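Local coordinates for protein enoyl-CoA hydratase subunit II (Geobacillus kaustophilus, PDB 2EJ5) that probably acts as a lyase of the enoyl-CoA hydratase/isomerase family, hydrating enoyl-CoA thioesters, perhaps within phenylacetic acid breakdown, at residues G57-A62 with N102-G107; V97-N102 with D117-S122. All coordinates share one frame; numbering follows the deposited sequence.

Contact 1: residues G57-A62 with N102-G107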
ATOM      1  N   GLY A  57     -16.484  12.347 -26.832  1.00 28.14           N
ATOM      2  CA  GLY A  57     -17.050  13.604 -26.357  1.00 28.60           C
ATOM      3  C   GLY A  57     -16.216  14.238 -25.274  1.00 28.78           C
ATOM      4  O   GLY A  57     -15.007  14.025 -25.211  1.00 28.93           O
ATOM      5  N   ARG A  58     -16.886  15.032 -24.427  1.00 28.86           N
ATOM      6  CA  ARG A  58     -16.258  15.781 -23.355  1.00 28.68           C
ATOM      7  C   ARG A  58     -15.838  14.935 -22.141  1.00 28.16           C
ATOM      8  O   ARG A  58     -14.886  15.296 -21.460  1.00 29.28           O
ATOM      9  CB  ARG A  58     -17.183  16.886 -22.838  1.00 28.91           C
ATOM     10  CG  ARG A  58     -17.594  17.884 -23.878  1.00 32.82           C
ATOM     11  CD  ARG A  58     -17.907  19.232 -23.280  1.00 36.44           C
ATOM     12  NE  ARG A  58     -18.091  20.231 -24.342  1.00 41.53           N
ATOM     13  CZ  ARG A  58     -19.221  20.406 -25.034  1.00 42.78           C
ATOM     14  NH1 ARG A  58     -20.293  19.657 -24.780  1.00 45.03           N
ATOM     15  NH2 ARG A  58     -19.285  21.335 -25.983  1.00 42.77           N
ATOM     16  N   ALA A  59     -16.569  13.863 -21.842  1.00 26.74           N
ATOM     17  CA  ALA A  59     -16.304  13.090 -20.620  1.00 25.44           C
ATOM     18  C   ALA A  59     -15.630  11.750 -20.910  1.00 24.17           C
ATOM     19  O   ALA A  59     -15.718  11.256 -22.046  1.00 23.95           O
ATOM     20  CB  ALA A  59     -17.603  12.881 -19.837  1.00 24.61           C
ATOM     21  N   PHE A  60     -14.968  11.160 -19.892  1.00 22.22           N
ATOM     22  CA  PHE A  60     -14.489   9.781 -20.002  1.00 20.62           C
ATOM     23  C   PHE A  60     -15.705   8.823 -19.810  1.00 20.15           C
ATOM     24  O   PHE A  60     -16.086   8.077 -20.730  1.00 20.30           O
ATOM     25  CB  PHE A  60     -13.329   9.528 -19.003  1.00 18.86           C
ATOM     26  CG  PHE A  60     -12.877   8.083 -18.903  1.00 18.42           C
ATOM     27  CD1 PHE A  60     -12.013   7.526 -19.861  1.00 15.91           C
ATOM     28  CD2 PHE A  60     -13.302   7.273 -17.833  1.00 18.46           C
ATOM     29  CE1 PHE A  60     -11.582   6.197 -19.774  1.00 16.23           C
ATOM     30  CE2 PHE A  60     -12.872   5.948 -17.725  1.00 17.87           C
ATOM     31  CZ  PHE A  60     -11.981   5.395 -18.700  1.00 15.68           C
ATOM     32  N   CYS A  61     -16.315   8.880 -18.632  1.00 20.41           N
ATOM     33  CA  CYS A  61     -17.452   8.006 -18.254  1.00 20.68           C
ATOM     34  C   CYS A  61     -18.076   8.476 -16.943  1.00 21.16           C
ATOM     35  O   CYS A  61     -17.401   8.498 -15.881  1.00 19.87           O
ATOM     36  CB  CYS A  61     -17.008   6.551 -18.151  1.00 20.86           C
ATOM     37  SG  CYS A  61     -18.341   5.350 -17.709  1.00 21.10           S
ATOM     38  N   ALA A  62     -19.354   8.868 -16.994  1.00 21.90           N
ATOM     39  CA  ALA A  62     -20.025   9.363 -15.804  1.00 23.81           C
ATOM     40  C   ALA A  62     -20.561   8.234 -14.887  1.00 24.51           C
ATOM     41  O   ALA A  62     -21.226   8.518 -13.891  1.00 25.29           O
ATOM     42  CB  ALA A  62     -21.130  10.357 -16.171  1.00 24.54           C
ATOM     43  N   ASN A 102     -10.053  11.374 -20.878  1.00 20.25           N
ATOM     44  CA  ASN A 102     -10.176  12.641 -21.632  1.00 20.54           C
ATOM     45  C   ASN A 102     -10.976  13.745 -20.945  1.00 21.57           C
ATOM     46  O   ASN A 102     -10.821  14.927 -21.279  1.00 21.41           O
ATOM     47  CB  ASN A 102     -10.796  12.380 -23.011  1.00 20.18           C
ATOM     48  CG  ASN A 102     -12.094  11.609 -22.935  1.00 21.19           C
ATOM     49  OD1 ASN A 102     -12.111  10.440 -22.524  1.00 15.68           O
ATOM     50  ND2 ASN A 102     -13.197  12.239 -23.378  1.00 20.38           N
ATOM     51  N   GLY A 103     -11.818  13.368 -19.984  1.00 20.73           N
ATOM     52  CA  GLY A 103     -12.600  14.347 -19.234  1.00 21.12           C
ATOM     53  C   GLY A 103     -13.103  13.677 -17.960  1.00 21.13           C
ATOM     54  O   GLY A 103     -12.413  12.821 -17.407  1.00 21.05           O
ATOM     55  N   ALA A 104     -14.292  14.065 -17.503  1.00 20.72           N
ATOM     56  CA  ALA A 104     -14.852  13.568 -16.257  1.00 20.25           C
ATOM     57  C   ALA A 104     -15.007  12.060 -16.177  1.00 20.74           C
ATOM     58  O   ALA A 104     -15.623  11.437 -17.050  1.00 20.78           O
ATOM     59  CB  ALA A 104     -16.181  14.250 -15.965  1.00 21.29           C
ATOM     60  N   ALA A 105     -14.475  11.487 -15.085  1.00 20.64           N
ATOM     61  CA  ALA A 105     -14.687  10.083 -14.724  1.00 19.85           C
ATOM     62  C   ALA A 105     -15.344  10.121 -13.340  1.00 21.10           C
ATOM     63  O   ALA A 105     -14.752  10.648 -12.345  1.00 20.38           O
ATOM     64  CB  ALA A 105     -13.351   9.318 -14.677  1.00 20.40           C
ATOM     65  N   ALA A 106     -16.577   9.615 -13.281  1.00 20.28           N
ATOM     66  CA  ALA A 106     -17.363   9.672 -12.058  1.00 20.19           C
ATOM     67  C   ALA A 106     -17.989   8.324 -11.778  1.00 18.94           C
ATOM     68  O   ALA A 106     -18.304   7.582 -12.693  1.00 18.34           O
ATOM     69  CB  ALA A 106     -18.431  10.711 -12.187  1.00 20.58           C
ATOM     70  N   GLY A 107     -18.199   7.999 -10.504  1.00 18.34           N
ATOM     71  CA  GLY A 107     -18.888   6.750 -10.204  1.00 17.17           C
ATOM     72  C   GLY A 107     -18.147   5.566 -10.761  1.00 17.20           C
ATOM     73  O   GLY A 107     -16.924   5.509 -10.670  1.00 17.24           O
TER
HETATM   74  O   HOH W   1     -15.698  16.104 -18.800  1.00 23.71           O
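The carbonyl oxygen of A104 accepts two consecutive amides from the 57-62 loop. C61 N meets A104 O at 3.1 Å in the carbonyl plane, with a fairly straight N-H...O angle of 159°, while F60 N reaches A104 O at 2.9 Å from above that plane and along a more bent path. The exchange is returned two residues on, where A106 N donates to C61 O at 2.9 Å (168°). The C61 N and A106 N bonds make a single backbone bridge, C61 with A105; the F60 N bond is an extra grip on A104 O. The F60 side chain, CG anti to the backbone N (chi1 172°), sets CD2 3.8 Å from A105 CB. N102 OD1 lies at the edge of the same ring, near its plane. The N102 amide works in both directions: ND2 makes a weak bond to A59 O (3.0 Å), and OD1 takes the amide of G55, which fixes the group's orientation. Side-chain-less G103 lets the backbones close in, its CA lying 3.3 Å from R58 O in a CA-H...O contact. A water bridges R58 O and A104 N. As in family relatives, this loop and the turn after 104-106 probably border the thioester site. Strand 104-106 is lined on one edge by the loop, which follows strand 50-55, and on the other by strand 126-128; G107 then takes the N-cap position of helix 108-115.

Contact 2: residues V97-N102 with D117-S122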
ATOM      1  N   VAL A  97      -3.359  -2.158 -20.615  1.00 16.11           N
ATOM      2  CA  VAL A  97      -4.578  -1.388 -20.832  1.00 17.21           C
ATOM      3  C   VAL A  97      -4.375  -0.006 -20.272  1.00 17.03           C
ATOM      4  O   VAL A  97      -4.101   0.178 -19.057  1.00 17.10           O
ATOM      5  CB  VAL A  97      -5.825  -2.044 -20.162  1.00 17.93           C
ATOM      6  CG1 VAL A  97      -7.076  -1.267 -20.472  1.00 18.31           C
ATOM      7  CG2 VAL A  97      -5.973  -3.511 -20.599  1.00 18.88           C
ATOM      8  N   VAL A  98      -4.487   0.976 -21.160  1.00 14.90           N
ATOM      9  CA  VAL A  98      -4.379   2.343 -20.775  1.00 14.33           C
ATOM     10  C   VAL A  98      -5.752   2.976 -20.701  1.00 15.17           C
ATOM     11  O   VAL A  98      -6.508   2.934 -21.678  1.00 16.60           O
ATOM     12  CB  VAL A  98      -3.546   3.138 -21.868  1.00 13.72           C
ATOM     13  CG1 VAL A  98      -3.353   4.565 -21.419  1.00 12.92           C
ATOM     14  CG2 VAL A  98      -2.220   2.424 -22.154  1.00 13.74           C
ATOM     15  N   ALA A  99      -6.083   3.570 -19.566  1.00 15.23           N
ATOM     16  CA  ALA A  99      -7.258   4.458 -19.457  1.00 15.25           C
ATOM     17  C   ALA A  99      -6.808   5.847 -19.900  1.00 14.84           C
ATOM     18  O   ALA A  99      -5.987   6.467 -19.236  1.00 15.27           O
ATOM     19  CB  ALA A  99      -7.772   4.500 -18.045  1.00 12.65           C
ATOM     20  N   ALA A 100      -7.268   6.272 -21.076  1.00 15.00           N
ATOM     21  CA  ALA A 100      -7.049   7.617 -21.564  1.00 15.42           C
ATOM     22  C   ALA A 100      -8.221   8.501 -21.104  1.00 16.78           C
ATOM     23  O   ALA A 100      -9.263   8.601 -21.793  1.00 17.83           O
ATOM     24  CB  ALA A 100      -6.935   7.609 -23.099  1.00 16.25           C
ATOM     25  N   VAL A 101      -8.079   9.095 -19.921  1.00 16.92           N
ATOM     26  CA  VAL A 101      -9.184   9.776 -19.260  1.00 17.91           C
ATOM     27  C   VAL A 101      -9.251  11.208 -19.830  1.00 19.09           C
ATOM     28  O   VAL A 101      -8.555  12.104 -19.358  1.00 19.72           O
ATOM     29  CB  VAL A 101      -9.017   9.779 -17.692  1.00 17.88           C
ATOM     30  CG1 VAL A 101     -10.263  10.446 -17.003  1.00 16.65           C
ATOM     31  CG2 VAL A 101      -8.786   8.351 -17.183  1.00 14.99           C
ATOM     32  N   ASN A 102     -10.053  11.374 -20.878  1.00 20.25           N
ATOM     33  CA  ASN A 102     -10.176  12.641 -21.632  1.00 20.54           C
ATOM     34  C   ASN A 102     -10.976  13.745 -20.945  1.00 21.57           C
ATOM     35  O   ASN A 102     -10.821  14.927 -21.279  1.00 21.41           O
ATOM     36  CB  ASN A 102     -10.796  12.380 -23.011  1.00 20.18           C
ATOM     37  CG  ASN A 102     -12.094  11.609 -22.935  1.00 21.19           C
ATOM     38  OD1 ASN A 102     -12.111  10.440 -22.524  1.00 15.68           O
ATOM     39  ND2 ASN A 102     -13.197  12.239 -23.378  1.00 20.38           N
ATOM     40  N   ASP A 117      -4.249  -0.330 -16.222  1.00 15.17           N
ATOM     41  CA  ASP A 117      -2.834  -0.412 -15.805  1.00 15.52           C
ATOM     42  C   ASP A 117      -2.157   0.962 -15.738  1.00 15.97           C
ATOM     43  O   ASP A 117      -1.280   1.196 -14.872  1.00 17.17           O
ATOM     44  CB  ASP A 117      -2.029  -1.313 -16.767  1.00 16.00           C
ATOM     45  CG  ASP A 117      -2.644  -2.689 -16.921  1.00 17.78           C
ATOM     46  OD1 ASP A 117      -2.927  -3.344 -15.883  1.00 16.54           O
ATOM     47  OD2 ASP A 117      -2.825  -3.132 -18.080  1.00 16.21           O
ATOM     48  N   PHE A 118      -2.526   1.843 -16.661  1.00 16.24           N
ATOM     49  CA  PHE A 118      -2.014   3.212 -16.714  1.00 16.17           C
ATOM     50  C   PHE A 118      -3.195   4.145 -16.880  1.00 15.88           C
ATOM     51  O   PHE A 118      -4.210   3.748 -17.506  1.00 16.77           O
ATOM     52  CB  PHE A 118      -1.081   3.386 -17.925  1.00 16.87           C
ATOM     53  CG  PHE A 118       0.079   2.419 -17.958  1.00 16.91           C
ATOM     54  CD1 PHE A 118       1.261   2.697 -17.244  1.00 18.22           C
ATOM     55  CD2 PHE A 118       0.009   1.251 -18.708  1.00 14.43           C
ATOM     56  CE1 PHE A 118       2.349   1.836 -17.263  1.00 15.21           C
ATOM     57  CE2 PHE A 118       1.099   0.377 -18.746  1.00 18.36           C
ATOM     58  CZ  PHE A 118       2.284   0.672 -18.024  1.00 18.34           C
ATOM     59  N   ARG A 119      -3.088   5.362 -16.329  1.00 13.55           N
ATOM     60  CA  ARG A 119      -4.146   6.383 -16.421  1.00 13.55           C
ATOM     61  C   ARG A 119      -3.491   7.679 -16.927  1.00 14.13           C
ATOM     62  O   ARG A 119      -2.657   8.267 -16.226  1.00 15.28           O
ATOM     63  CB  ARG A 119      -4.804   6.664 -15.046  1.00 13.55           C
ATOM     64  CG  ARG A 119      -5.872   5.602 -14.578  1.00 12.10           C
ATOM     65  CD  ARG A 119      -6.147   5.645 -13.050  1.00 13.04           C
ATOM     66  NE  ARG A 119      -4.940   5.142 -12.417  1.00 12.25           N
ATOM     67  CZ  ARG A 119      -4.597   3.858 -12.416  1.00 14.50           C
ATOM     68  NH1 ARG A 119      -5.403   2.958 -12.955  1.00 12.75           N
ATOM     69  NH2 ARG A 119      -3.446   3.467 -11.894  1.00 12.45           N
ATOM     70  N   LEU A 120      -3.813   8.064 -18.163  1.00 13.55           N
ATOM     71  CA  LEU A 120      -3.306   9.295 -18.744  1.00 14.01           C
ATOM     72  C   LEU A 120      -4.456  10.260 -18.603  1.00 14.58           C
ATOM     73  O   LEU A 120      -5.512  10.037 -19.183  1.00 15.79           O
ATOM     74  CB  LEU A 120      -2.965   9.105 -20.240  1.00 13.04           C
ATOM     75  CG  LEU A 120      -2.006   7.987 -20.635  1.00 12.86           C
ATOM     76  CD1 LEU A 120      -1.824   7.922 -22.180  1.00 16.87           C
ATOM     77  CD2 LEU A 120      -0.619   8.183 -19.932  1.00 13.54           C
ATOM     78  N   LEU A 121      -4.256  11.319 -17.842  1.00 15.59           N
ATOM     79  CA  LEU A 121      -5.330  12.263 -17.610  1.00 18.33           C
ATOM     80  C   LEU A 121      -5.081  13.504 -18.471  1.00 19.10           C
ATOM     81  O   LEU A 121      -4.002  14.077 -18.437  1.00 18.70           O
ATOM     82  CB  LEU A 121      -5.389  12.649 -16.147  1.00 18.39           C
ATOM     83  CG  LEU A 121      -6.246  11.813 -15.175  1.00 23.32           C
ATOM     84  CD1 LEU A 121      -6.111  10.304 -15.262  1.00 16.93           C
ATOM     85  CD2 LEU A 121      -5.920  12.307 -13.769  1.00 26.23           C
ATOM     86  N   SER A 122      -6.082  13.884 -19.246  1.00 20.35           N
ATOM     87  CA  SER A 122      -6.043  15.170 -19.918  1.00 21.60           C
ATOM     88  C   SER A 122      -6.066  16.254 -18.859  1.00 22.06           C
ATOM     89  O   SER A 122      -6.530  16.017 -17.734  1.00 21.04           O
ATOM     90  CB  SER A 122      -7.241  15.300 -20.841  1.00 20.79           C
ATOM     91  OG  SER A 122      -7.529  16.663 -20.990  1.00 24.35           O
TER
HETATM   92  O   HOH W   2      -8.982  16.133 -23.706  1.00 32.85           O
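V97 O is held by two successive amides at the start of the neighbouring strand: D117 N donates at 2.9 Å in the carbonyl plane, and F118 N adds a weak bond at 3.3 Å. The D117 carboxylate answers in the other direction. With CG beside its own backbone N (chi1 -54°), it folds back so that OD2 accepts a bond from V97 N at 2.8 Å, on the anti side and 19° out of the carboxylate plane; OD2 also forms a salt bridge with K208. From here the ladder is parallel, the axes of 97-101 and 118-122 coming within 4.7 Å, 19° from parallel. A99 N donates to F118 O, and L120 N meets A99 O almost along the C=O axis. V101 N to L120 O (2.8 Å) and S122 N to V101 O continue the pattern. The V98 and L120 side chains cross at a slant, V98 CG1 lying 3.8 Å from L120 CG and equally close to CD1, on the face covered by helix 185-197, where the F118 ring meets F192 edge-to-face. On the other face V101 and L121 run side by side, L121 CD1 being 3.8 Å from V101 CB. The bent R119 chain carries its guanidinium to the carbonyls of A113, C116 and L175. L156 of the second subunit packs on D117 and F118, and its A153 on R119. Much of the main-chain polarity is thus met between strands, hydroxyls of T54 and T177 serve A100 O and R119 N, apart from R119 the ladder's side chains are apolar, and K208 would probably stabilise D117 as a carboxylate.

The centres of contacts 1 and 2 lie about 11 Å apart, and N102 belongs to both. Along the chain their segments alternate: 57-62, then 97-102 running straight into 102-107, then 117-122 after helix 108-115. Contact 2 joins adjacent strands of the six-stranded sheet; contact 1 lies just past the C-terminal ends of strands 50-55 and 97-101, where the chain leaves for the small sheet containing 104-106. F60 ties the two together, its CD1 packing 3.5 Å from A100 O. In crotonase-fold relatives the oxyanion hole is made by amides near the ends of 57-62 and 102-107, one of them at the start of the following helix, which places contact 1 beside the probable thioester site and contact 2 behind it, in the sheet.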